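PDB 2W4S: ankyrin-repeat protein from Cryptosporidium parvum, which carries a domain of the PHAX RNA-binding family and so probably binds RNA, as the snRNA and snoRNA transport factor PHAX does. Local coordinates for residues G66-F69 and C70-K74; E24-A27 and R28-T32. All coordinates share one frame; numbering follows the deposited sequence.

Interaction 1. Residues G66-F69 and C70-K74; sequences GGVF and CYLLK
Leu-72 follows Val-68 by one turn of helix 65-78, and the two side chains run next to each other in the same direction. Starting at its root, Leu-72 CB lies 3.5 Å from Val-68 O and almost as near Phe-69 O, close to two carbonyl oxygens of the preceding turn. CG continues past the same Val-68 oxygen at 4.1 Å. There the chain forks, and CD2 is the branch that does the touching, meeting Val-68 CG1 at 3.9 Å. With CG1 anti to the Val-68 backbone N (chi1 169°), that methyl is set beside the carbonyl carbon, on the side where Leu-72 follows. Along the backbone, Leu-72 N donates to Val-68 O at 2.9 Å. The same i to i+4 pattern ties Cys-70 N to Gly-66 O, Tyr-71 N to Gly-67 O and Leu-73 N to Phe-69 O, the repeat of a regular alpha helix. Phe-69 and Leu-73 meet more loosely, CE2 to CD2 at 4.5 Å. Near the start of the helix, Thr-64 OG1 is hydrogen-bonded to Gly-67 N. Phe-69 and Leu-73 both pack on Leu-41 of helix 24-50, and Leu-73 also reaches Trp-87 and Ile-90 of helix 84-91.

Interaction 2. Residues E24-A27 and R28-T32; sequences EFIA and RVIKT
Arg-28 and Glu-24, one turn apart on helix 24-50, meet through both backbone and side chain. Arg-28 N donates to Glu-24 O at 2.8 Å, while the arginine chain bends at chi3 (-49°) and folds back over the preceding turn. Its NH1 then makes a salt bridge to Glu-24 OE2 at 3.0 Å. This oxygen lies near the guanidinium plane, whereas the donor reaches it from above the carboxylate, the two planes being 70° apart. One guanidinium face rests over Glu-24 O and Phe-25 CA, and NH2 passes by the edge of the Phe-25 ring. NH2 is hydrogen-bonded in turn to Ile-90 O, which should help fix the group's rotation. Val-29 comes next, holding Phe-25 O only weakly through its N; its CG2 sits over one face of the Phe-25 ring, off centre, 4.3 Å from CZ. Ile-30 N donates to Ile-26 O, and its CD1 reaches Ile-26 CG2 at 4.1 Å. Lys-31 stretches back alongside Ala-27 O, to which its N is bonded, until NZ forms a salt bridge with Glu-24 OE1 at 2.9 Å, a weak hydrogen bond. The carboxylate thus joins two basic chains in one network, one on each oxygen. Thr-32 closes the segment: its N and OG1 reach Arg-28 O from opposite faces of that carbonyl, OG1 at 2.8 Å. Around this first part of helix 24-50, Ile-26 and Ile-30 pack on helix 6-18, Phe-25 and Val-29 on helix 65-78, and Arg-28 and Lys-31 lie against Tyr-89 of helix 84-91.

Both contacts are turns within single helices, interaction 1 on helix 65-78 and interaction 2 on helix 24-50, and the two helices pack directly against each other. Phe-69 CE2 touches Ile-26 CD1 at 3.6 Å, while Leu-73 CD2 fits against Phe-25 CZ at 3.7 Å and Val-29 CG2 at 3.8 Å. Interaction 1 lies nearer the centre of the folded chain and its contacts from side chain to side chain are apolar, though Tyr-71 and Lys-74 are exposed. Interaction 2, farther out, shares that apolar face but adds the exposed pair Glu-24 and Lys-31. Helix 84-91 meets both, through Leu-73 in one and Phe-25 and Arg-28 in the other, within the same RNA-binding domain.

Interaction 1. Residues G66-F69 and C70-K74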
ATOM      1  N   GLY C  66       6.115   6.509  -9.023  1.00 34.35           N
ATOM      2  CA  GLY C  66       5.455   6.084 -10.258  1.00 34.33           C
ATOM      3  C   GLY C  66       6.456   5.553 -11.295  1.00 34.26           C
ATOM      4  O   GLY C  66       6.233   4.505 -11.914  1.00 34.23           O
ATOM      5  N   GLY C  67       7.566   6.264 -11.473  1.00 33.44           N
ATOM      6  CA  GLY C  67       8.585   5.836 -12.413  1.00 33.12           C
ATOM      7  C   GLY C  67       9.257   4.537 -12.009  1.00 33.29           C
ATOM      8  O   GLY C  67       9.577   3.705 -12.877  1.00 33.21           O
ATOM      9  N   VAL C  68       9.465   4.356 -10.696  1.00 32.86           N
ATOM     10  CA  VAL C  68      10.081   3.134 -10.172  1.00 32.28           C
ATOM     11  C   VAL C  68       9.204   1.923 -10.517  1.00 33.02           C
ATOM     12  O   VAL C  68       9.686   0.924 -11.058  1.00 33.34           O
ATOM     13  CB  VAL C  68      10.353   3.206  -8.640  1.00 32.10           C
ATOM     14  CG1 VAL C  68      10.739   1.824  -8.089  1.00 30.65           C
ATOM     15  CG2 VAL C  68      11.468   4.227  -8.313  1.00 30.09           C
ATOM     16  N   PHE C  69       7.912   2.040 -10.222  1.00 33.85           N
ATOM     17  CA  PHE C  69       6.904   1.009 -10.491  1.00 33.86           C
ATOM     18  C   PHE C  69       6.879   0.639 -11.983  1.00 34.36           C
ATOM     19  O   PHE C  69       6.749  -0.536 -12.333  1.00 34.93           O
ATOM     20  CB  PHE C  69       5.547   1.541  -9.997  1.00 33.86           C
ATOM     21  CG  PHE C  69       4.403   0.563 -10.095  1.00 33.19           C
ATOM     22  CD1 PHE C  69       4.104  -0.287  -9.028  1.00 31.45           C
ATOM     23  CD2 PHE C  69       3.592   0.525 -11.235  1.00 31.39           C
ATOM     24  CE1 PHE C  69       3.026  -1.171  -9.102  1.00 31.59           C
ATOM     25  CE2 PHE C  69       2.512  -0.369 -11.326  1.00 31.18           C
ATOM     26  CZ  PHE C  69       2.223  -1.215 -10.251  1.00 31.80           C
ATOM     27  N   CYS C  70       7.046   1.621 -12.864  1.00 34.25           N
ATOM     28  CA  CYS C  70       7.098   1.340 -14.305  1.00 34.92           C
ATOM     29  C   CYS C  70       8.367   0.611 -14.751  1.00 34.26           C
ATOM     30  O   CYS C  70       8.324  -0.245 -15.625  1.00 33.87           O
ATOM     31  CB  CYS C  70       6.911   2.612 -15.139  1.00 34.86           C
ATOM     32  SG  CYS C  70       5.277   3.319 -14.925  1.00 39.16           S
ATOM     33  N   TYR C  71       9.495   0.984 -14.168  1.00 33.41           N
ATOM     34  CA  TYR C  71      10.754   0.271 -14.374  1.00 32.69           C
ATOM     35  C   TYR C  71      10.648  -1.179 -13.869  1.00 32.41           C
ATOM     36  O   TYR C  71      11.129  -2.092 -14.494  1.00 32.97           O
ATOM     37  CB  TYR C  71      11.884   1.030 -13.638  1.00 32.52           C
ATOM     38  CG  TYR C  71      13.045   0.164 -13.259  1.00 31.22           C
ATOM     39  CD1 TYR C  71      13.986  -0.191 -14.204  1.00 30.29           C
ATOM     40  CD2 TYR C  71      13.184  -0.324 -11.971  1.00 29.70           C
ATOM     41  CE1 TYR C  71      15.043  -1.018 -13.896  1.00 30.66           C
ATOM     42  CE2 TYR C  71      14.246  -1.138 -11.645  1.00 31.64           C
ATOM     43  CZ  TYR C  71      15.175  -1.484 -12.625  1.00 31.61           C
ATOM     44  OH  TYR C  71      16.249  -2.299 -12.350  1.00 31.99           O
ATOM     45  N   LEU C  72      10.014  -1.380 -12.720  1.00 32.42           N
ATOM     46  CA  LEU C  72       9.822  -2.715 -12.149  1.00 31.82           C
ATOM     47  C   LEU C  72       8.886  -3.601 -12.974  1.00 31.46           C
ATOM     48  O   LEU C  72       9.067  -4.806 -13.058  1.00 30.92           O
ATOM     49  CB  LEU C  72       9.260  -2.557 -10.758  1.00 31.87           C
ATOM     50  CG  LEU C  72      10.142  -2.885  -9.562  1.00 32.22           C
ATOM     51  CD1 LEU C  72      11.620  -2.929  -9.917  1.00 30.47           C
ATOM     52  CD2 LEU C  72       9.822  -1.958  -8.366  1.00 27.50           C
ATOM     53  N   LEU C  73       7.883  -2.971 -13.561  1.00 31.78           N
ATOM     54  CA  LEU C  73       6.874  -3.620 -14.357  1.00 32.27           C
ATOM     55  C   LEU C  73       7.548  -4.057 -15.641  1.00 32.47           C
ATOM     56  O   LEU C  73       7.349  -5.174 -16.118  1.00 32.13           O
ATOM     57  CB  LEU C  73       5.772  -2.602 -14.624  1.00 31.98           C
ATOM     58  CG  LEU C  73       4.495  -2.998 -15.354  1.00 33.80           C
ATOM     59  CD1 LEU C  73       3.760  -4.177 -14.666  1.00 34.85           C
ATOM     60  CD2 LEU C  73       3.568  -1.778 -15.459  1.00 33.29           C
ATOM     61  N   LYS C  74       8.402  -3.174 -16.152  1.00 32.57           N
ATOM     62  CA  LYS C  74       9.162  -3.442 -17.340  1.00 33.08           C
ATOM     63  C   LYS C  74      10.159  -4.566 -17.089  1.00 33.77           C
ATOM     64  O   LYS C  74      10.497  -5.313 -18.019  1.00 33.62           O
ATOM     65  CB  LYS C  74       9.883  -2.186 -17.822  1.00 32.83           C
ATOM     66  CG  LYS C  74      10.710  -2.432 -19.087  1.00 35.76           C
ATOM     67  CD  LYS C  74      11.288  -1.141 -19.657  1.00 40.12           C
ATOM     68  CE  LYS C  74      11.831  -1.372 -21.059  1.00 42.32           C
ATOM     69  NZ  LYS C  74      12.944  -0.407 -21.360  1.00 44.76           N
TER

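Interaction 2. Residues E24-A27 and R28-T32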
ATOM      1  N   GLU C  24      -6.980   3.865 -14.831  1.00 47.14           N
ATOM      2  CA  GLU C  24      -6.965   2.856 -15.904  1.00 46.45           C
ATOM      3  C   GLU C  24      -5.621   2.182 -16.136  1.00 45.22           C
ATOM      4  O   GLU C  24      -5.582   0.962 -16.302  1.00 44.74           O
ATOM      5  CB  GLU C  24      -7.629   3.324 -17.201  1.00 46.69           C
ATOM      6  CG  GLU C  24      -8.972   2.587 -17.464  1.00 49.52           C
ATOM      7  CD  GLU C  24      -8.810   1.150 -18.063  1.00 53.36           C
ATOM      8  OE1 GLU C  24      -9.115   0.142 -17.375  1.00 53.20           O
ATOM      9  OE2 GLU C  24      -8.400   1.022 -19.245  1.00 55.41           O
ATOM     10  N   PHE C  25      -4.519   2.927 -16.087  1.00 44.07           N
ATOM     11  CA  PHE C  25      -3.211   2.271 -16.211  1.00 43.12           C
ATOM     12  C   PHE C  25      -2.967   1.237 -15.106  1.00 42.17           C
ATOM     13  O   PHE C  25      -2.439   0.157 -15.362  1.00 42.97           O
ATOM     14  CB  PHE C  25      -2.041   3.274 -16.325  1.00 43.19           C
ATOM     15  CG  PHE C  25      -0.690   2.646 -16.069  1.00 43.85           C
ATOM     16  CD1 PHE C  25      -0.046   1.882 -17.037  1.00 45.47           C
ATOM     17  CD2 PHE C  25      -0.065   2.812 -14.839  1.00 44.14           C
ATOM     18  CE1 PHE C  25       1.204   1.302 -16.762  1.00 45.14           C
ATOM     19  CE2 PHE C  25       1.163   2.243 -14.571  1.00 44.16           C
ATOM     20  CZ  PHE C  25       1.795   1.487 -15.524  1.00 44.53           C
ATOM     21  N   ILE C  26      -3.360   1.544 -13.883  1.00 40.68           N
ATOM     22  CA  ILE C  26      -3.200   0.566 -12.819  1.00 39.38           C
ATOM     23  C   ILE C  26      -4.265  -0.538 -12.926  1.00 38.67           C
ATOM     24  O   ILE C  26      -3.964  -1.707 -12.697  1.00 38.66           O
ATOM     25  CB  ILE C  26      -3.145   1.257 -11.420  1.00 39.36           C
ATOM     26  CG1 ILE C  26      -1.947   2.209 -11.361  1.00 39.09           C
ATOM     27  CG2 ILE C  26      -3.120   0.248 -10.288  1.00 38.19           C
ATOM     28  CD1 ILE C  26      -0.580   1.534 -11.319  1.00 40.15           C
ATOM     29  N   ALA C  27      -5.497  -0.177 -13.289  1.00 37.67           N
ATOM     30  CA  ALA C  27      -6.525  -1.184 -13.629  1.00 37.37           C
ATOM     31  C   ALA C  27      -6.032  -2.236 -14.658  1.00 37.42           C
ATOM     32  O   ALA C  27      -6.281  -3.432 -14.512  1.00 37.62           O
ATOM     33  CB  ALA C  27      -7.788  -0.504 -14.131  1.00 36.75           C
ATOM     34  N   ARG C  28      -5.325  -1.787 -15.688  1.00 36.94           N
ATOM     35  CA  ARG C  28      -4.790  -2.714 -16.679  1.00 36.84           C
ATOM     36  C   ARG C  28      -3.699  -3.632 -16.105  1.00 36.73           C
ATOM     37  O   ARG C  28      -3.653  -4.811 -16.442  1.00 36.98           O
ATOM     38  CB  ARG C  28      -4.398  -1.986 -17.978  1.00 36.54           C
ATOM     39  CG  ARG C  28      -5.647  -1.403 -18.716  1.00 36.31           C
ATOM     40  CD  ARG C  28      -5.370  -0.695 -20.045  1.00 37.19           C
ATOM     41  NE  ARG C  28      -4.291   0.288 -19.958  1.00 41.02           N
ATOM     42  CZ  ARG C  28      -4.444   1.608 -19.822  1.00 42.51           C
ATOM     43  NH1 ARG C  28      -5.645   2.159 -19.751  1.00 42.93           N
ATOM     44  NH2 ARG C  28      -3.371   2.393 -19.739  1.00 44.07           N
ATOM     45  N   VAL C  29      -2.865  -3.134 -15.196  1.00 36.63           N
ATOM     46  CA  VAL C  29      -1.878  -4.012 -14.537  1.00 36.29           C
ATOM     47  C   VAL C  29      -2.546  -5.107 -13.702  1.00 36.28           C
ATOM     48  O   VAL C  29      -2.182  -6.284 -13.807  1.00 36.42           O
ATOM     49  CB  VAL C  29      -0.902  -3.227 -13.647  1.00 36.41           C
ATOM     50  CG1 VAL C  29       0.059  -4.180 -12.919  1.00 36.17           C
ATOM     51  CG2 VAL C  29      -0.127  -2.203 -14.468  1.00 35.38           C
ATOM     52  N   ILE C  30      -3.519  -4.713 -12.882  1.00 36.63           N
ATOM     53  CA  ILE C  30      -4.307  -5.651 -12.062  1.00 36.60           C
ATOM     54  C   ILE C  30      -5.036  -6.688 -12.922  1.00 37.05           C
ATOM     55  O   ILE C  30      -4.996  -7.886 -12.612  1.00 36.83           O
ATOM     56  CB  ILE C  30      -5.285  -4.908 -11.136  1.00 36.66           C
ATOM     57  CG1 ILE C  30      -4.506  -4.237  -9.997  1.00 36.08           C
ATOM     58  CG2 ILE C  30      -6.351  -5.846 -10.583  1.00 36.04           C
ATOM     59  CD1 ILE C  30      -5.268  -3.149  -9.280  1.00 35.91           C
ATOM     60  N   LYS C  31      -5.672  -6.226 -14.005  1.00 37.13           N
ATOM     61  CA  LYS C  31      -6.359  -7.113 -14.944  1.00 37.70           C
ATOM     62  C   LYS C  31      -5.398  -8.135 -15.543  1.00 37.09           C
ATOM     63  O   LYS C  31      -5.770  -9.295 -15.758  1.00 37.59           O
ATOM     64  CB  LYS C  31      -7.047  -6.319 -16.065  1.00 37.77           C
ATOM     65  CG  LYS C  31      -8.459  -5.843 -15.719  1.00 39.68           C
ATOM     66  CD  LYS C  31      -9.042  -4.880 -16.778  1.00 39.68           C
ATOM     67  CE  LYS C  31      -9.996  -3.849 -16.108  1.00 42.23           C
ATOM     68  NZ  LYS C  31     -10.142  -2.579 -16.904  1.00 43.12           N
ATOM     69  N   THR C  32      -4.161  -7.713 -15.791  1.00 36.15           N
ATOM     70  CA  THR C  32      -3.141  -8.587 -16.371  1.00 35.15           C
ATOM     71  C   THR C  32      -2.396  -9.523 -15.390  1.00 35.22           C
ATOM     72  O   THR C  32      -2.331 -10.743 -15.627  1.00 34.31           O
ATOM     73  CB  THR C  32      -2.126  -7.768 -17.154  1.00 35.00           C
ATOM     74  OG1 THR C  32      -2.822  -6.954 -18.105  1.00 35.54           O
ATOM     75  CG2 THR C  32      -1.146  -8.688 -17.878  1.00 34.39           C
TER